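Local coordinates for uncharacterized protein (Legionella longbeachae NSW150, PDB 4JZA) that is a phosphoinositide phosphatase that probably removes the 3-phosphate from phosphatidylinositol 3-phosphate, and so is likely to act on lipids during host infection, at residues Q200-Y203 with F204-D208; S304-Q308 with W309-L313; K492-A495 with S496-P499; E453-K456 with E457-I461; R780-S783 with F784-S788. All blocks are in the same frame, centred on the assembly; numbering follows the deposited sequence.

Interaction 1: Q200-Y203 with F204-D208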
# COMPACT_ATOMS: atom_id res chain seq x y z
N GLN A 200 -17.20 -18.56 -14.35
CA GLN A 200 -17.61 -17.77 -15.49
C GLN A 200 -16.47 -16.83 -15.84
O GLN A 200 -16.19 -16.61 -17.00
CB GLN A 200 -18.89 -16.99 -15.20
CG GLN A 200 -20.13 -17.85 -14.90
CD GLN A 200 -21.34 -17.00 -14.52
OE1 GLN A 200 -21.99 -16.43 -15.36
NE2 GLN A 200 -21.62 -16.91 -13.25
N HIS A 201 -15.82 -16.29 -14.81
CA HIS A 201 -14.61 -15.47 -14.98
C HIS A 201 -13.55 -16.26 -15.74
O HIS A 201 -12.89 -15.70 -16.64
CB HIS A 201 -14.03 -15.03 -13.62
CG HIS A 201 -13.21 -13.77 -13.66
ND1 HIS A 201 -13.77 -12.51 -13.80
CD2 HIS A 201 -11.88 -13.56 -13.54
CE1 HIS A 201 -12.82 -11.59 -13.76
NE2 HIS A 201 -11.66 -12.21 -13.62
N ALA A 202 -13.39 -17.54 -15.42
CA ALA A 202 -12.42 -18.32 -16.15
C ALA A 202 -12.84 -18.47 -17.62
O ALA A 202 -11.97 -18.43 -18.53
CB ALA A 202 -12.23 -19.68 -15.52
N TYR A 203 -14.15 -18.64 -17.86
CA TYR A 203 -14.65 -18.83 -19.23
C TYR A 203 -14.21 -17.67 -20.11
O TYR A 203 -13.51 -17.88 -21.08
CB TYR A 203 -16.18 -18.99 -19.27
CG TYR A 203 -16.73 -19.30 -20.65
CD1 TYR A 203 -16.69 -20.58 -21.14
CD2 TYR A 203 -17.29 -18.35 -21.44
CE1 TYR A 203 -17.17 -20.92 -22.37
CE2 TYR A 203 -17.76 -18.67 -22.71
CZ TYR A 203 -17.72 -19.97 -23.17
OH TYR A 203 -18.16 -20.36 -24.42
N PHE A 204 -14.57 -16.46 -19.75
CA PHE A 204 -14.32 -15.32 -20.61
C PHE A 204 -12.85 -14.94 -20.64
O PHE A 204 -12.33 -14.51 -21.66
CB PHE A 204 -15.16 -14.11 -20.16
CG PHE A 204 -16.63 -14.24 -20.45
CD1 PHE A 204 -17.12 -14.12 -21.74
CD2 PHE A 204 -17.54 -14.46 -19.42
CE1 PHE A 204 -18.48 -14.25 -22.00
CE2 PHE A 204 -18.90 -14.57 -19.67
CZ PHE A 204 -19.37 -14.47 -20.96
N CYS A 205 -12.15 -15.08 -19.52
CA CYS A 205 -10.73 -14.66 -19.50
C CYS A 205 -9.84 -15.64 -20.24
O CYS A 205 -8.75 -15.27 -20.64
CB CYS A 205 -10.20 -14.41 -18.06
SG CYS A 205 -10.97 -12.97 -17.27
N ASN A 206 -10.30 -16.86 -20.47
CA ASN A 206 -9.50 -17.84 -21.23
C ASN A 206 -10.01 -18.13 -22.63
O ASN A 206 -9.40 -18.91 -23.36
CB ASN A 206 -9.38 -19.12 -20.45
CG ASN A 206 -8.59 -18.92 -19.19
OD1 ASN A 206 -7.38 -18.82 -19.24
ND2 ASN A 206 -9.27 -18.81 -18.05
N LEU A 207 -11.08 -17.44 -23.01
CA LEU A 207 -11.72 -17.67 -24.29
C LEU A 207 -10.71 -17.62 -25.42
O LEU A 207 -9.99 -16.62 -25.58
CB LEU A 207 -12.78 -16.59 -24.54
CG LEU A 207 -13.79 -16.84 -25.66
CD1 LEU A 207 -14.72 -17.98 -25.27
CD2 LEU A 207 -14.55 -15.55 -25.94
N ASP A 208 -10.67 -18.70 -26.19
CA ASP A 208 -9.88 -18.82 -27.40
C ASP A 208 -10.19 -17.74 -28.47
O ASP A 208 -11.34 -17.39 -28.68
CB ASP A 208 -10.15 -20.20 -27.98
CG ASP A 208 -9.35 -20.46 -29.20
OD1 ASP A 208 -8.28 -19.86 -29.39
OD2 ASP A 208 -9.77 -21.27 -30.00
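Ala202 O is gripped twice by Asn206. The backbone N of Asn206 donates to Ala202 O over 3.0 Å, as in a helix turn. Asn206 ND2 adds a second bond to Ala202 O, 2.8 Å long, with the oxygen close to the plane of the donor amide. Asn206 ND2 approaches well off the line of the C=O bond, at a C=O...N angle of 123°. Asn206 CG is placed anti to its own carbonyl carbon (chi1 -66°), which turns the amide back along the helix. The side chain thus adds a second donor to a carbonyl one turn earlier, near the C-terminal end of helix 198-206. Two regular i to i+4 bonds lead up to it, Phe204 N to Gln200 O and Cys205 N to His201 O.

The rings of Tyr203 and Phe204 form a T-shaped pair. The edge of Tyr203 faces the flat of Phe204, with the planes at 88° and centroids 5.5 Å apart. Tyr203 CD2 stands over the middle of the Phe204 ring. One turn on, Leu207 CD1 meets Tyr203 CE2 at 4.0 Å. Elsewhere on the helix, Cys205 SG lies over one face of the His201 imidazole, 4.0 Å from its centroid.

The contact is buried in the insertion domain. Tyr203 OH bonds to Asp220, and the Tyr203 ring has edge-to-face partners in His262 and Phe284. Helix 261-270 touches Ala202, Tyr203, Asn206 and Leu207, helix 274-288 touches Gln200 and Phe204, and helix 308-311 meets His201 and Cys205.

Interaction 2: S304-Q308 with W309-L313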
# COMPACT_ATOMS: atom_id res chain seq x y z
N SER A 304 -10.10 -11.93 -23.31
CA SER A 304 -9.01 -12.89 -23.24
C SER A 304 -7.74 -12.40 -23.89
O SER A 304 -6.71 -13.06 -23.82
CB SER A 304 -9.41 -14.22 -23.87
OG SER A 304 -9.66 -14.04 -25.23
N SER A 305 -7.79 -11.25 -24.54
CA SER A 305 -6.56 -10.64 -25.09
C SER A 305 -5.55 -10.14 -24.04
O SER A 305 -4.38 -10.00 -24.35
CB SER A 305 -6.94 -9.44 -25.95
OG SER A 305 -7.55 -9.90 -27.12
N LEU A 306 -6.04 -9.81 -22.85
CA LEU A 306 -5.22 -9.37 -21.76
C LEU A 306 -5.30 -10.39 -20.63
O LEU A 306 -6.23 -11.13 -20.51
CB LEU A 306 -5.67 -8.02 -21.28
CG LEU A 306 -5.37 -6.95 -22.31
CD1 LEU A 306 -6.02 -5.62 -21.91
CD2 LEU A 306 -3.87 -6.82 -22.49
N PRO A 307 -4.30 -10.43 -19.80
CA PRO A 307 -4.24 -11.43 -18.75
C PRO A 307 -5.19 -11.21 -17.59
O PRO A 307 -5.50 -10.07 -17.24
CB PRO A 307 -2.82 -11.31 -18.26
CG PRO A 307 -2.47 -9.88 -18.54
CD PRO A 307 -3.13 -9.52 -19.81
N GLN A 308 -5.63 -12.31 -17.00
CA GLN A 308 -6.62 -12.31 -15.93
C GLN A 308 -6.15 -11.52 -14.69
O GLN A 308 -6.95 -10.87 -14.05
CB GLN A 308 -6.96 -13.75 -15.59
CG GLN A 308 -8.14 -13.96 -14.67
CD GLN A 308 -8.33 -15.45 -14.35
OE1 GLN A 308 -7.41 -16.26 -14.49
NE2 GLN A 308 -9.53 -15.81 -13.90
N TRP A 309 -4.86 -11.53 -14.38
CA TRP A 309 -4.39 -10.69 -13.30
C TRP A 309 -4.71 -9.22 -13.52
O TRP A 309 -4.90 -8.49 -12.57
CB TRP A 309 -2.91 -10.87 -13.02
CG TRP A 309 -1.96 -10.41 -14.05
CD1 TRP A 309 -1.22 -11.19 -14.86
CD2 TRP A 309 -1.58 -9.07 -14.32
NE1 TRP A 309 -0.41 -10.43 -15.64
CE2 TRP A 309 -0.62 -9.11 -15.33
CE3 TRP A 309 -1.95 -7.83 -13.80
CZ2 TRP A 309 -0.03 -7.93 -15.85
CZ3 TRP A 309 -1.35 -6.65 -14.32
CH2 TRP A 309 -0.40 -6.73 -15.32
N TYR A 310 -4.75 -8.77 -14.76
CA TYR A 310 -5.01 -7.37 -15.06
C TYR A 310 -6.45 -7.07 -14.76
O TYR A 310 -6.75 -6.06 -14.10
CB TYR A 310 -4.69 -7.05 -16.52
CG TYR A 310 -5.03 -5.68 -16.90
CD1 TYR A 310 -4.29 -4.61 -16.41
CD2 TYR A 310 -6.10 -5.42 -17.76
CE1 TYR A 310 -4.61 -3.31 -16.75
CE2 TYR A 310 -6.43 -4.10 -18.10
CZ TYR A 310 -5.68 -3.05 -17.60
OH TYR A 310 -5.97 -1.72 -17.91
N TRP A 311 -7.35 -7.96 -15.17
CA TRP A 311 -8.80 -7.66 -15.05
C TRP A 311 -9.33 -7.60 -13.61
O TRP A 311 -10.34 -7.00 -13.35
CB TRP A 311 -9.64 -8.67 -15.87
CG TRP A 311 -9.40 -8.65 -17.38
CD1 TRP A 311 -8.94 -9.67 -18.12
CD2 TRP A 311 -9.60 -7.55 -18.28
NE1 TRP A 311 -8.83 -9.28 -19.43
CE2 TRP A 311 -9.25 -7.99 -19.55
CE3 TRP A 311 -10.09 -6.25 -18.14
CZ2 TRP A 311 -9.33 -7.18 -20.67
CZ3 TRP A 311 -10.17 -5.45 -19.26
CH2 TRP A 311 -9.82 -5.91 -20.50
N VAL A 312 -8.66 -8.25 -12.68
CA VAL A 312 -9.09 -8.17 -11.27
C VAL A 312 -8.62 -6.87 -10.57
O VAL A 312 -9.12 -6.50 -9.48
CB VAL A 312 -8.66 -9.42 -10.49
CG1 VAL A 312 -9.26 -10.66 -11.12
CG2 VAL A 312 -7.15 -9.54 -10.43
N LEU A 313 -7.70 -6.14 -11.18
CA LEU A 313 -7.30 -4.89 -10.60
C LEU A 313 -8.54 -4.01 -10.47
O LEU A 313 -9.42 -4.08 -11.29
CB LEU A 313 -6.25 -4.19 -11.46
CG LEU A 313 -4.88 -4.83 -11.53
CD1 LEU A 313 -3.99 -4.02 -12.42
CD2 LEU A 313 -4.28 -4.93 -10.15
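Pro307 and Trp309 lie side by side and point the same way. The proline ring rests on one face of the indole, with Pro307 CG 3.9 Å from the centroid of the Trp309 five-membered ring. This is a CH-pi contact. The indole gets there because Trp309 CG sits between its backbone N and carbonyl carbon (chi1 68°). Tyr310 CB lies over the same indole face, toward its rim.

Leu306 and Trp311 are set differently, crossing at about a right angle. Leu306 CB touches Trp311 CZ2 at 3.8 Å. Leu306 CD1 also reaches Tyr310 CE2, at 4.1 Å, so this leucine packs against both Trp311 and Tyr310. Trp311 NE1 bonds to Ile303 O and makes a weak second bond, 3.4 Å, to Leu306 O.

Pro307 is the N-cap residue of the short helix 308-311. Its O accepts from Tyr310 N at 2.9 Å, with the donor above the carbonyl plane, and more weakly from Trp311 N.

Outside the turn, Trp309 NE1 bonds to Glu177, and Tyr310 OH to Pro187 O. Helix 172-183 packs on Leu306, Pro307, Trp309 and Tyr310, helix 388-402 on Gln308 and Trp309, and helix 198-206 on Gln308, Trp311 and Val312.

Interaction 3: K492-A495 with S496-P499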
# COMPACT_ATOMS: atom_id res chain seq x y z
N LYS A 492 23.55 -32.94 6.23
CA LYS A 492 24.57 -33.91 6.64
C LYS A 492 25.28 -34.57 5.47
O LYS A 492 26.50 -34.75 5.50
CB LYS A 492 24.01 -34.97 7.57
CG LYS A 492 23.80 -34.42 8.96
CD LYS A 492 23.45 -35.49 9.99
CE LYS A 492 22.26 -35.08 10.83
NZ LYS A 492 22.49 -35.36 12.27
N LYS A 493 24.52 -34.87 4.41
CA LYS A 493 25.10 -35.39 3.20
C LYS A 493 26.34 -34.62 2.80
O LYS A 493 27.23 -35.19 2.21
CB LYS A 493 24.11 -35.33 2.05
CG LYS A 493 22.89 -36.25 2.15
CD LYS A 493 22.01 -36.04 0.89
CE LYS A 493 21.03 -37.16 0.55
NZ LYS A 493 19.73 -37.01 1.26
N TYR A 494 26.43 -33.35 3.17
CA TYR A 494 27.53 -32.45 2.74
C TYR A 494 28.72 -32.34 3.70
O TYR A 494 29.78 -31.81 3.33
CB TYR A 494 26.98 -31.01 2.49
CG TYR A 494 26.07 -30.87 1.26
CD1 TYR A 494 24.74 -31.32 1.28
CD2 TYR A 494 26.53 -30.25 0.10
CE1 TYR A 494 23.92 -31.19 0.18
CE2 TYR A 494 25.74 -30.10 -1.02
CZ TYR A 494 24.42 -30.57 -0.98
OH TYR A 494 23.62 -30.43 -2.12
N ALA A 495 28.55 -32.83 4.92
CA ALA A 495 29.51 -32.56 6.00
C ALA A 495 30.95 -32.97 5.76
O ALA A 495 31.87 -32.30 6.22
CB ALA A 495 29.04 -33.21 7.29
N SER A 496 31.15 -34.09 5.07
CA SER A 496 32.47 -34.66 4.92
C SER A 496 33.31 -33.97 3.88
O SER A 496 34.51 -34.19 3.83
CB SER A 496 32.35 -36.14 4.59
OG SER A 496 31.49 -36.80 5.52
N PHE A 497 32.71 -33.15 3.02
CA PHE A 497 33.49 -32.40 2.02
C PHE A 497 33.25 -30.89 2.00
O PHE A 497 33.77 -30.19 1.12
CB PHE A 497 33.27 -32.96 0.63
CG PHE A 497 31.84 -33.11 0.26
CD1 PHE A 497 31.13 -32.02 -0.21
CD2 PHE A 497 31.20 -34.33 0.39
CE1 PHE A 497 29.80 -32.15 -0.56
CE2 PHE A 497 29.87 -34.47 0.04
CZ PHE A 497 29.17 -33.38 -0.44
N THR A 498 32.51 -30.41 3.01
CA THR A 498 32.27 -28.99 3.21
C THR A 498 32.93 -28.46 4.49
O THR A 498 32.48 -28.70 5.62
CB THR A 498 30.77 -28.70 3.20
OG1 THR A 498 30.17 -29.38 2.07
CG2 THR A 498 30.57 -27.21 3.07
N PRO A 499 34.03 -27.73 4.33
CA PRO A 499 34.70 -27.25 5.52
C PRO A 499 33.82 -26.29 6.30
O PRO A 499 33.24 -25.42 5.69
CB PRO A 499 35.95 -26.53 4.99
CG PRO A 499 36.02 -26.80 3.52
CD PRO A 499 34.69 -27.33 3.07
O HOH W 1 29.28 -36.66 4.24
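The Phe497 ring lies with one face against Tyr494 O, which sits over its centre, 3.7 Å above the plane. At the edge of the Tyr494 ring, near its plane, is Thr498 OG1. The two aromatic rings meet obliquely, with planes at 53°, and Tyr494 CD2 approaches Phe497 CE1 at 3.8 Å.

This is a surface loop between helices 482-492 and 501-513. It opens with a type I beta turn from Lys492 to Ala495, closed by Ala495 N to Lys492 O. Phe497 CG lies between its backbone N and carbonyl carbon (chi1 51°). The ring is thereby folded back over the turn, where Tyr494 CA makes an off-centre CH-pi contact with it.

Tyr494 O is held by two donors. Thr498 OG1 bonds to it at 2.8 Å and Phe497 N at 3.2 Å, from opposite faces of the carbonyl plane. Thr498 OG1 also lies 3.6 Å from Tyr494 CB.

Tyr494 touches Leu501 and Ala495 touches Gln502, so the loop leans on the next helix. Crystal neighbours also touch Tyr494 and Phe497. A water joins the two segments: it donates to Lys493 O at 3.2 Å and is hydrogen-bonded to Ser496 OG at 2.6 Å.

Interaction 4: E453-K456 with E457-I461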
# COMPACT_ATOMS: atom_id res chain seq x y z
N GLU A 453 5.53 -27.02 -4.46
CA GLU A 453 5.06 -28.30 -5.03
C GLU A 453 4.98 -28.28 -6.55
O GLU A 453 5.42 -29.21 -7.18
CB GLU A 453 3.67 -28.73 -4.48
CG GLU A 453 3.67 -29.85 -3.43
CD GLU A 453 4.19 -31.18 -3.97
OE1 GLU A 453 5.03 -31.87 -3.31
OE2 GLU A 453 3.77 -31.53 -5.09
N ARG A 454 4.43 -27.23 -7.14
CA ARG A 454 4.23 -27.19 -8.59
C ARG A 454 5.54 -27.07 -9.34
O ARG A 454 5.64 -27.47 -10.50
CB ARG A 454 3.32 -26.04 -8.99
CG ARG A 454 1.87 -26.19 -8.55
CD ARG A 454 1.02 -25.03 -9.01
NE ARG A 454 0.27 -24.54 -7.88
CZ ARG A 454 0.43 -23.34 -7.31
NH1 ARG A 454 1.29 -22.45 -7.80
NH2 ARG A 454 -0.31 -23.00 -6.26
N ARG A 455 6.55 -26.58 -8.62
CA ARG A 455 7.87 -26.36 -9.15
C ARG A 455 8.78 -27.56 -8.84
O ARG A 455 9.95 -27.59 -9.24
CB ARG A 455 8.40 -25.01 -8.59
CG ARG A 455 9.89 -24.76 -8.71
CD ARG A 455 10.28 -23.31 -8.51
NE ARG A 455 10.26 -22.63 -9.80
CZ ARG A 455 11.31 -22.28 -10.54
NH1 ARG A 455 12.54 -22.53 -10.14
NH2 ARG A 455 11.11 -21.65 -11.69
N LYS A 456 8.24 -28.60 -8.20
CA LYS A 456 9.07 -29.76 -7.83
C LYS A 456 9.84 -30.33 -9.03
O LYS A 456 11.02 -30.62 -8.92
CB LYS A 456 8.23 -30.87 -7.16
CG LYS A 456 8.96 -31.52 -5.98
CD LYS A 456 8.58 -30.89 -4.64
CE LYS A 456 9.79 -30.44 -3.81
NZ LYS A 456 9.52 -30.37 -2.33
N GLU A 457 9.17 -30.42 -10.18
CA GLU A 457 9.77 -30.89 -11.43
C GLU A 457 11.02 -30.12 -11.81
O GLU A 457 11.96 -30.68 -12.30
CB GLU A 457 8.77 -30.74 -12.60
CG GLU A 457 7.45 -31.51 -12.47
CD GLU A 457 7.63 -33.02 -12.60
OE1 GLU A 457 8.42 -33.60 -11.83
OE2 GLU A 457 6.97 -33.62 -13.49
N THR A 458 10.99 -28.81 -11.63
CA THR A 458 12.05 -27.94 -12.13
C THR A 458 13.23 -27.82 -11.19
O THR A 458 14.37 -27.68 -11.62
CB THR A 458 11.46 -26.54 -12.37
OG1 THR A 458 10.35 -26.68 -13.28
CG2 THR A 458 12.51 -25.51 -12.92
N GLN A 459 12.96 -27.89 -9.89
CA GLN A 459 13.95 -27.52 -8.86
C GLN A 459 13.46 -27.99 -7.51
O GLN A 459 12.29 -27.82 -7.15
CB GLN A 459 14.09 -26.02 -8.85
CG GLN A 459 14.91 -25.41 -7.75
CD GLN A 459 15.19 -23.94 -8.05
OE1 GLN A 459 14.32 -23.25 -8.55
NE2 GLN A 459 16.40 -23.47 -7.76
N SER A 460 14.34 -28.58 -6.74
CA SER A 460 13.87 -28.97 -5.44
C SER A 460 14.31 -27.86 -4.48
O SER A 460 15.43 -27.30 -4.60
CB SER A 460 14.36 -30.35 -5.07
OG SER A 460 15.19 -30.22 -3.98
N ILE A 461 13.40 -27.52 -3.57
CA ILE A 461 13.59 -26.38 -2.67
C ILE A 461 13.35 -26.77 -1.22
O ILE A 461 12.33 -27.41 -0.90
CB ILE A 461 12.62 -25.23 -3.05
CG1 ILE A 461 12.96 -24.68 -4.44
CG2 ILE A 461 12.64 -24.09 -2.01
CD1 ILE A 461 11.87 -23.82 -5.05
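Arg455 reaches forward to Thr458, Gln459 and Ile461. It stands where the chain leaves the C-terminal end of helix 441-454 and turns toward strand 462-465, a helix-to-strand connection of the main mixed sheet. From CB the side chain runs on with CG anti to the backbone N (chi1 164°). Arg455 CG comes within 4.2 Å of Gln459 O. The next atom, Arg455 CD, packs on Ile461 CD1 at 3.8 Å. A bend at chi3 (-90°) then carries the guanidinium across to Thr458 and Gln459. Thr458 CG2 lies over one face of the guanidinium, toward its rim, 4.2 Å from Arg455 CZ.

At the tip, Arg455 NH1 donates to Gln459 OE1, which meets the guanidinium at its edge. The modelled separation is unusually short, so its exact value is doubtful. The guanidinium and amide planes are turned 50° apart. The other end of that amide, Gln459 NE2, bonds to Ser406 OG, so both ends of the amide have partners.

Helix 388-402 lies against Arg455 through Leu399 and Ala400. The backbone of Arg455 closes the turn. Arg455 O accepts Thr458 N at 2.9 Å, from above its plane, and Gln459 N at 3.1 Å, nearly straight on.

Interaction 5: R780-S783 with F784-S788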
# COMPACT_ATOMS: atom_id res chain seq x y z
N ARG A 780 -27.86 32.56 -5.73
CA ARG A 780 -26.61 32.87 -6.44
C ARG A 780 -25.40 32.38 -5.70
O ARG A 780 -24.50 31.79 -6.32
CB ARG A 780 -26.45 34.37 -6.64
CG ARG A 780 -27.49 34.96 -7.55
CD ARG A 780 -27.27 34.54 -8.97
NE ARG A 780 -28.33 35.06 -9.80
CZ ARG A 780 -28.39 34.93 -11.12
NH1 ARG A 780 -27.46 34.31 -11.77
NH2 ARG A 780 -29.36 35.49 -11.80
N LEU A 781 -25.34 32.67 -4.39
CA LEU A 781 -24.27 32.19 -3.57
C LEU A 781 -24.23 30.67 -3.65
O LEU A 781 -23.16 30.09 -3.77
CB LEU A 781 -24.42 32.66 -2.15
CG LEU A 781 -23.91 34.09 -2.01
CD1 LEU A 781 -24.33 34.73 -0.70
CD2 LEU A 781 -22.41 34.16 -2.13
N ARG A 782 -25.37 30.01 -3.61
CA ARG A 782 -25.31 28.56 -3.64
C ARG A 782 -24.81 28.10 -4.99
O ARG A 782 -24.17 27.04 -5.12
CB ARG A 782 -26.65 27.95 -3.27
CG ARG A 782 -26.76 26.43 -3.32
CD ARG A 782 -28.26 26.01 -3.25
NE ARG A 782 -28.59 25.83 -1.85
CZ ARG A 782 -29.54 26.46 -1.16
NH1 ARG A 782 -30.45 27.31 -1.68
NH2 ARG A 782 -29.59 26.18 0.12
N SER A 783 -25.01 28.90 -6.01
CA SER A 783 -24.53 28.51 -7.36
C SER A 783 -23.00 28.36 -7.44
O SER A 783 -22.51 27.71 -8.34
CB SER A 783 -25.06 29.44 -8.45
OG SER A 783 -24.18 30.52 -8.76
N PHE A 784 -22.26 28.93 -6.49
CA PHE A 784 -20.79 28.74 -6.41
C PHE A 784 -20.33 27.44 -5.76
O PHE A 784 -19.16 27.10 -5.86
CB PHE A 784 -20.12 29.86 -5.61
CG PHE A 784 -20.22 31.20 -6.23
CD1 PHE A 784 -19.48 31.51 -7.33
CD2 PHE A 784 -21.03 32.15 -5.69
CE1 PHE A 784 -19.54 32.77 -7.90
CE2 PHE A 784 -21.11 33.41 -6.25
CZ PHE A 784 -20.36 33.72 -7.36
N LEU A 785 -21.26 26.74 -5.11
CA LEU A 785 -21.02 25.49 -4.42
C LEU A 785 -21.37 24.31 -5.27
O LEU A 785 -21.01 23.21 -4.91
CB LEU A 785 -21.87 25.40 -3.15
CG LEU A 785 -21.62 26.49 -2.11
CD1 LEU A 785 -22.46 26.26 -0.86
CD2 LEU A 785 -20.15 26.63 -1.73
N ASN A 786 -22.14 24.50 -6.35
CA ASN A 786 -22.40 23.45 -7.35
C ASN A 786 -21.62 23.71 -8.63
O ASN A 786 -20.98 24.76 -8.79
CB ASN A 786 -23.88 23.36 -7.69
CG ASN A 786 -24.75 23.35 -6.44
OD1 ASN A 786 -24.55 22.54 -5.56
ND2 ASN A 786 -25.70 24.28 -6.35
N CYS A 787 -21.65 22.77 -9.55
CA CYS A 787 -21.10 23.04 -10.88
C CYS A 787 -22.28 23.44 -11.69
O CYS A 787 -23.38 23.00 -11.40
CB CYS A 787 -20.41 21.81 -11.43
SG CYS A 787 -20.98 20.41 -10.47
N SER A 788 -22.06 24.31 -12.67
CA SER A 788 -23.17 24.85 -13.47
C SER A 788 -23.53 23.87 -14.56
O SER A 788 -22.77 22.93 -14.81
CB SER A 788 -22.81 26.20 -14.11
OG SER A 788 -21.84 26.03 -15.13
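Leu785 N donates to Arg782 O at 2.9 Å, from above the carbonyl plane. Phe784 N bonds to Leu781 O in the same manner, at 3.1 Å. Ser783 OG turns back to Arg780 O at 2.8 Å, in the carbonyl plane and on a lone pair. Asn786 N makes a weak, longer bond to Arg782 O. The charged ends have partners outside the turn: Arg782 NE with Glu765 and Arg780 NH2 with Glu804, both salt bridges.

Phe784 N and Leu785 N each bond to a carbonyl three residues back. The chain is leaving the C-terminal end of helix 772-782 here, in the C-terminal domain of the phosphatase, and heads for helix 794-817.

The side chains of Arg782 and Asn786 run side by side and meet at Arg782 CG and Asn786 ND2, 3.9 Å apart. The guanidinium and the amide are nearly parallel but too far from each other to stack.

On the buried side, Phe784 CG lies anti to its carbonyl carbon (chi1 -65°). This sets the ring edge beside Leu781 O. Phe784 CD2 meets Leu781 CD2 at 4.3 Å. Helix 676-702 receives the same ring through Val682, Leu686 and Leu694, and Phe794 meets it edge-to-face.

Interactions 1 and 2 are neighbours, their centres about 10 Å apart. They touch directly: Leu207 O probably bonds to Ser304 OG, and His201 packs on Gln308. Both are rich in aromatic contacts, but interaction 1 is the more buried and ends a helix, whereas interaction 2 begins one. Interactions 3, 4 and 5 also follow helix ends; 4 and 5, like 2, are partly buried. Interaction 4 pairs an arginine tip with a glutamine amide, beside two backbone bonds to one carbonyl. Interaction 5 combines backbone turns with a buried phenylalanine. Interaction 3 is the surface case, with a bridging water and crystal neighbours. It lies about 81 Å, centre to centre, from interaction 5, on the opposite side of the chain's centre.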